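Local coordinates for nitroreductase family protein (Clostridium novyi, PDB 3G14), which probably acts as an oxidoreductase of the nitroreductase family, whose members typically use a flavin mononucleotide cofactor, at residues A37-F48 with I99-H110. Sequence-based numbering, arbitrary orientation.
Sequences APSWKNKTPYKF and IYLIDTAIAMEH. With SO4 (sulfate ion), chain C.
In the alpha+beta core of this nitroreductase-family subunit, helix 99-117 packs against the loop before strand 46-51 and against that strand's first residues, with Asp103 meeting Trp40 and Ala107 meeting Tyr46. Strand 46-48 and helix 99-110 run in similar directions, their axes 33° apart. The backbone N of Trp40 gives Asp103 OD2 a hydrogen bond of 2.8 Å that is nearly straight (164°) and reaches the syn side of the carboxylate, though well out of its plane. A water donates to the same OD2 and to Trp40 O, so OD2 is tied to the Trp40 backbone twice, directly at N and through the water at O. With CG anti to the backbone N (chi1 -171°), the Trp40 indole leads away from the helix; Ile99 CG2 touches Trp40 CB at 3.7 Å, and Ile99 CG1 lies over one indole face, opposite Lys41 CG. Further along, the Tyr46 ring meets two helix residues: Ala107 CB is 3.4 Å from Tyr46 CZ, and Thr104 OG1 is 3.5 Å from Tyr46 CD2. That threonine hydroxyl is already committed, donating to Tyr100 O. A second water accepts from Tyr46 OH and donates to Pro38 O and Asp103 O, linking loop, strand and helix through three buried residues. Strand 46-51 is an inner strand of the mixed sheet, and Phe48 on it presents CZ to Ala107 CB, which lies in the plane of the phenyl ring at its edge. At the start of the loop, Ala37 CB makes a CH-pi contact over the His110 face, 3.9 Å from the ring centroid and close to the ring normal. Both ring nitrogens of His110 are engaged, ND1 with Met33 O and NE2 with Glu109 of the second subunit, which fixes the imidazole at the dimer interface.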
loop_
_atom_site.group_PDB
_atom_site.type_symbol
_atom_site.label_atom_id
_atom_site.label_comp_id
_atom_site.label_asym_id
_atom_site.label_seq_id
_atom_site.Cartn_x
_atom_site.Cartn_y
_atom_site.Cartn_z
ATOM N N ALA B 37 4.328 8.845 -2.147
ATOM C CA ALA B 37 3.853 7.885 -1.152
ATOM C C ALA B 37 4.659 8.103 0.137
ATOM O O ALA B 37 5.838 8.506 0.069
ATOM C CB ALA B 37 4.016 6.468 -1.658
ATOM N N PRO B 38 4.050 7.811 1.312
ATOM C CA PRO B 38 4.807 7.803 2.574
ATOM C C PRO B 38 5.722 6.588 2.630
ATOM O O PRO B 38 5.392 5.537 2.070
ATOM C CB PRO B 38 3.722 7.661 3.661
ATOM C CG PRO B 38 2.605 6.934 3.007
ATOM C CD PRO B 38 2.653 7.360 1.512
ATOM N N SER B 39 6.843 6.726 3.318
ATOM C CA SER B 39 7.765 5.611 3.534
ATOM C C SER B 39 8.454 5.797 4.874
ATOM O O SER B 39 8.513 6.907 5.436
ATOM C CB SER B 39 8.798 5.522 2.405
ATOM O OG SER B 39 9.600 6.682 2.413
ATOM N N TRP B 40 8.960 4.691 5.400
ATOM C CA TRP B 40 9.616 4.720 6.700
ATOM C C TRP B 40 10.862 5.596 6.608
ATOM O O TRP B 40 11.695 5.416 5.733
ATOM C CB TRP B 40 9.973 3.298 7.144
ATOM C CG TRP B 40 10.462 3.233 8.544
ATOM C CD1 TRP B 40 9.719 3.336 9.690
ATOM C CD2 TRP B 40 11.796 3.038 8.945
ATOM N NE1 TRP B 40 10.527 3.221 10.788
ATOM C CE2 TRP B 40 11.817 3.050 10.357
ATOM C CE3 TRP B 40 12.993 2.883 8.251
ATOM C CZ2 TRP B 40 12.980 2.885 11.084
ATOM C CZ3 TRP B 40 14.157 2.722 8.971
ATOM C CH2 TRP B 40 14.145 2.717 10.378
ATOM N N LYS B 41 10.942 6.572 7.510
ATOM C CA LYS B 41 12.024 7.560 7.548
ATOM C C LYS B 41 12.221 8.323 6.218
ATOM O O LYS B 41 13.304 8.828 5.926
ATOM C CB LYS B 41 13.315 6.909 8.070
ATOM C CG LYS B 41 13.224 6.562 9.572
ATOM C CD LYS B 41 14.549 6.089 10.142
ATOM C CE LYS B 41 14.494 5.826 11.651
ATOM N NZ LYS B 41 14.092 7.018 12.404
ATOM N N ASN B 42 11.152 8.402 5.425
ATOM C CA ASN B 42 11.178 8.992 4.078
ATOM C C ASN B 42 12.307 8.465 3.178
ATOM O O ASN B 42 12.790 9.173 2.303
ATOM C CB ASN B 42 11.212 10.523 4.165
ATOM C CG ASN B 42 9.920 11.119 4.744
ATOM O OD1 ASN B 42 8.910 10.436 4.883
ATOM N ND2 ASN B 42 9.953 12.409 5.065
ATOM N N LYS B 43 12.739 7.232 3.409
ATOM C CA LYS B 43 13.653 6.538 2.540
ATOM C C LYS B 43 12.854 5.944 1.388
ATOM O O LYS B 43 11.650 5.726 1.477
ATOM C CB LYS B 43 14.371 5.427 3.285
ATOM C CG LYS B 43 15.226 5.931 4.411
ATOM C CD LYS B 43 15.801 4.741 5.194
ATOM C CE LYS B 43 16.551 5.202 6.443
ATOM N NZ LYS B 43 17.538 6.258 6.092
ATOM N N THR B 44 13.499 5.661 0.296
ATOM C CA THR B 44 12.684 5.186 -0.843
ATOM C C THR B 44 13.376 3.964 -1.322
ATOM O O THR B 44 14.150 4.042 -2.257
ATOM C CB THR B 44 12.574 6.245 -1.958
ATOM O OG1 THR B 44 11.946 7.423 -1.438
ATOM C CG2 THR B 44 11.729 5.718 -3.142
ATOM N N PRO B 45 13.161 2.831 -0.620
ATOM C CA PRO B 45 13.958 1.625 -0.902
ATOM C C PRO B 45 13.582 0.846 -2.191
ATOM O O PRO B 45 13.982 -0.299 -2.336
ATOM C CB PRO B 45 13.705 0.750 0.331
ATOM C CG PRO B 45 12.380 1.129 0.819
ATOM C CD PRO B 45 12.193 2.600 0.482
ATOM N N TYR B 46 12.833 1.459 -3.086
ATOM C CA TYR B 46 12.343 0.794 -4.311
ATOM C C TYR B 46 12.563 1.707 -5.519
ATOM O O TYR B 46 12.790 2.908 -5.384
ATOM C CB TYR B 46 10.852 0.439 -4.182
ATOM C CG TYR B 46 10.029 1.579 -3.628
ATOM C CD1 TYR B 46 9.643 2.643 -4.444
ATOM C CD2 TYR B 46 9.699 1.636 -2.274
ATOM C CE1 TYR B 46 8.926 3.708 -3.913
ATOM C CE2 TYR B 46 9.020 2.710 -1.745
ATOM C CZ TYR B 46 8.635 3.747 -2.574
ATOM O OH TYR B 46 7.918 4.814 -2.053
ATOM N N LYS B 47 12.568 1.073 -6.688
ATOM C CA LYS B 47 12.489 1.714 -7.987
ATOM C C LYS B 47 11.569 0.886 -8.871
ATOM O O LYS B 47 11.237 -0.267 -8.522
ATOM C CB LYS B 47 13.890 1.823 -8.613
ATOM C CG LYS B 47 14.915 2.631 -7.785
ATOM C CD LYS B 47 16.297 2.718 -8.469
ATOM C CE LYS B 47 17.186 3.773 -7.806
ATOM N NZ LYS B 47 17.484 3.519 -6.405
ATOM N N PHE B 48 11.152 1.485 -9.993
ATOM C CA PHE B 48 10.200 0.898 -10.945
ATOM C C PHE B 48 10.884 0.718 -12.282
ATOM O O PHE B 48 11.579 1.641 -12.770
ATOM C CB PHE B 48 8.962 1.817 -11.085
ATOM C CG PHE B 48 8.266 1.997 -9.790
ATOM C CD1 PHE B 48 7.465 0.963 -9.280
ATOM C CD2 PHE B 48 8.446 3.160 -9.035
ATOM C CE1 PHE B 48 6.855 1.063 -8.035
ATOM C CE2 PHE B 48 7.812 3.281 -7.775
ATOM C CZ PHE B 48 7.014 2.235 -7.283
ATOM N N ILE B 99 10.489 -3.756 6.350
ATOM C CA ILE B 99 9.971 -2.436 5.999
ATOM C C ILE B 99 9.817 -2.254 4.495
ATOM O O ILE B 99 8.864 -1.618 4.032
ATOM C CB ILE B 99 10.850 -1.312 6.617
ATOM C CG1 ILE B 99 10.262 -0.930 7.954
ATOM C CG2 ILE B 99 10.869 -0.017 5.756
ATOM C CD1 ILE B 99 8.797 -0.516 7.875
ATOM N N TYR B 100 10.749 -2.836 3.749
ATOM C CA TYR B 100 10.733 -2.737 2.278
ATOM C C TYR B 100 9.432 -3.287 1.658
ATOM O O TYR B 100 8.960 -2.744 0.671
ATOM C CB TYR B 100 11.960 -3.422 1.656
ATOM C CG TYR B 100 11.834 -4.908 1.406
ATOM C CD1 TYR B 100 11.295 -5.390 0.201
ATOM C CD2 TYR B 100 12.298 -5.835 2.324
ATOM C CE1 TYR B 100 11.206 -6.747 -0.051
ATOM C CE2 TYR B 100 12.186 -7.197 2.096
ATOM C CZ TYR B 100 11.627 -7.655 0.904
ATOM O OH TYR B 100 11.525 -9.002 0.627
ATOM N N LEU B 101 8.877 -4.356 2.228
ATOM C CA LEU B 101 7.624 -4.910 1.762
ATOM C C LEU B 101 6.469 -3.925 2.014
ATOM O O LEU B 101 5.681 -3.637 1.105
ATOM C CB LEU B 101 7.339 -6.270 2.392
ATOM C CG LEU B 101 8.169 -7.404 1.787
ATOM C CD1 LEU B 101 8.028 -8.698 2.610
ATOM C CD2 LEU B 101 7.851 -7.611 0.259
ATOM N N ILE B 102 6.422 -3.358 3.217
ATOM C CA ILE B 102 5.395 -2.377 3.532
ATOM C C ILE B 102 5.473 -1.163 2.593
ATOM O O ILE B 102 4.494 -0.765 1.966
ATOM C CB ILE B 102 5.513 -1.890 4.998
ATOM C CG1 ILE B 102 5.202 -3.059 5.957
ATOM C CG2 ILE B 102 4.598 -0.635 5.201
ATOM C CD1 ILE B 102 5.358 -2.761 7.476
ATOM N N ASP B 103 6.667 -0.592 2.488
ATOM C CA ASP B 103 6.861 0.654 1.771
ATOM C C ASP B 103 6.683 0.491 0.267
ATOM O O ASP B 103 6.049 1.323 -0.399
ATOM C CB ASP B 103 8.212 1.228 2.116
ATOM C CG ASP B 103 8.202 1.921 3.498
ATOM O OD1 ASP B 103 7.142 1.970 4.149
ATOM O OD2 ASP B 103 9.237 2.375 3.922
ATOM N N THR B 104 7.178 -0.613 -0.263
ATOM C CA THR B 104 7.010 -0.870 -1.696
ATOM C C THR B 104 5.525 -1.157 -1.990
ATOM O O THR B 104 5.026 -0.712 -3.034
ATOM C CB THR B 104 7.942 -2.021 -2.191
ATOM O OG1 THR B 104 9.286 -1.758 -1.786
ATOM C CG2 THR B 104 7.896 -2.184 -3.735
ATOM N N ALA B 105 4.805 -1.869 -1.093
ATOM C CA ALA B 105 3.349 -2.128 -1.303
ATOM C C ALA B 105 2.543 -0.814 -1.373
ATOM O O ALA B 105 1.648 -0.630 -2.248
ATOM C CB ALA B 105 2.739 -3.071 -0.194
ATOM N N ILE B 106 2.870 0.084 -0.466
ATOM C CA ILE B 106 2.241 1.427 -0.382
ATOM C C ILE B 106 2.402 2.099 -1.727
ATOM O O ILE B 106 1.431 2.553 -2.340
ATOM C CB ILE B 106 2.871 2.309 0.756
ATOM C CG1 ILE B 106 2.565 1.770 2.161
ATOM C CG2 ILE B 106 2.333 3.769 0.713
ATOM C CD1 ILE B 106 3.334 2.493 3.308
ATOM N N ALA B 107 3.647 2.170 -2.222
ATOM C CA ALA B 107 3.940 2.893 -3.470
ATOM C C ALA B 107 3.299 2.232 -4.680
ATOM O O ALA B 107 2.752 2.919 -5.562
ATOM C CB ALA B 107 5.495 3.065 -3.679
HETATM N N MSE B 108 3.355 0.904 -4.731
HETATM C CA MSE B 108 2.682 0.170 -5.793
HETATM C C MSE B 108 1.151 0.381 -5.774
HETATM O O MSE B 108 0.534 0.418 -6.836
HETATM C CB MSE B 108 3.023 -1.336 -5.710
HETATM C CG MSE B 108 2.520 -2.115 -6.892
HETATM SE SE MSE B 108 3.199 -1.469 -8.678
HETATM C CE MSE B 108 3.987 -3.267 -9.060
ATOM N N GLU B 109 0.527 0.547 -4.606
ATOM C CA GLU B 109 -0.923 0.833 -4.597
ATOM C C GLU B 109 -1.187 2.261 -5.131
ATOM O O GLU B 109 -2.269 2.519 -5.706
ATOM C CB GLU B 109 -1.547 0.613 -3.212
ATOM C CG GLU B 109 -3.080 0.719 -3.164
ATOM C CD GLU B 109 -3.805 -0.302 -4.038
ATOM O OE1 GLU B 109 -3.093 -1.115 -4.710
ATOM O OE2 GLU B 109 -5.059 -0.268 -4.057
ATOM N N HIS B 110 -0.239 3.191 -4.940
ATOM C CA HIS B 110 -0.338 4.508 -5.573
ATOM C C HIS B 110 -0.287 4.371 -7.113
ATOM O O HIS B 110 -1.039 5.054 -7.828
ATOM C CB HIS B 110 0.745 5.497 -5.042
ATOM C CG HIS B 110 0.445 6.062 -3.682
ATOM N ND1 HIS B 110 0.734 7.372 -3.332
ATOM C CD2 HIS B 110 -0.045 5.477 -2.563
ATOM C CE1 HIS B 110 0.369 7.573 -2.071
ATOM N NE2 HIS B 110 -0.090 6.440 -1.581
HETATM S S SO4 C . 5.270 12.911 4.643
HETATM O O1 SO4 C . 4.659 11.597 4.896
HETATM O O2 SO4 C . 4.628 14.011 5.350
HETATM O O3 SO4 C . 5.134 13.176 3.209
HETATM O O4 SO4 C . 6.675 12.894 5.041
HETATM O O HOH W 1 6.571 4.003 0.068
HETATM O O HOH W 2 11.885 2.954 4.030
#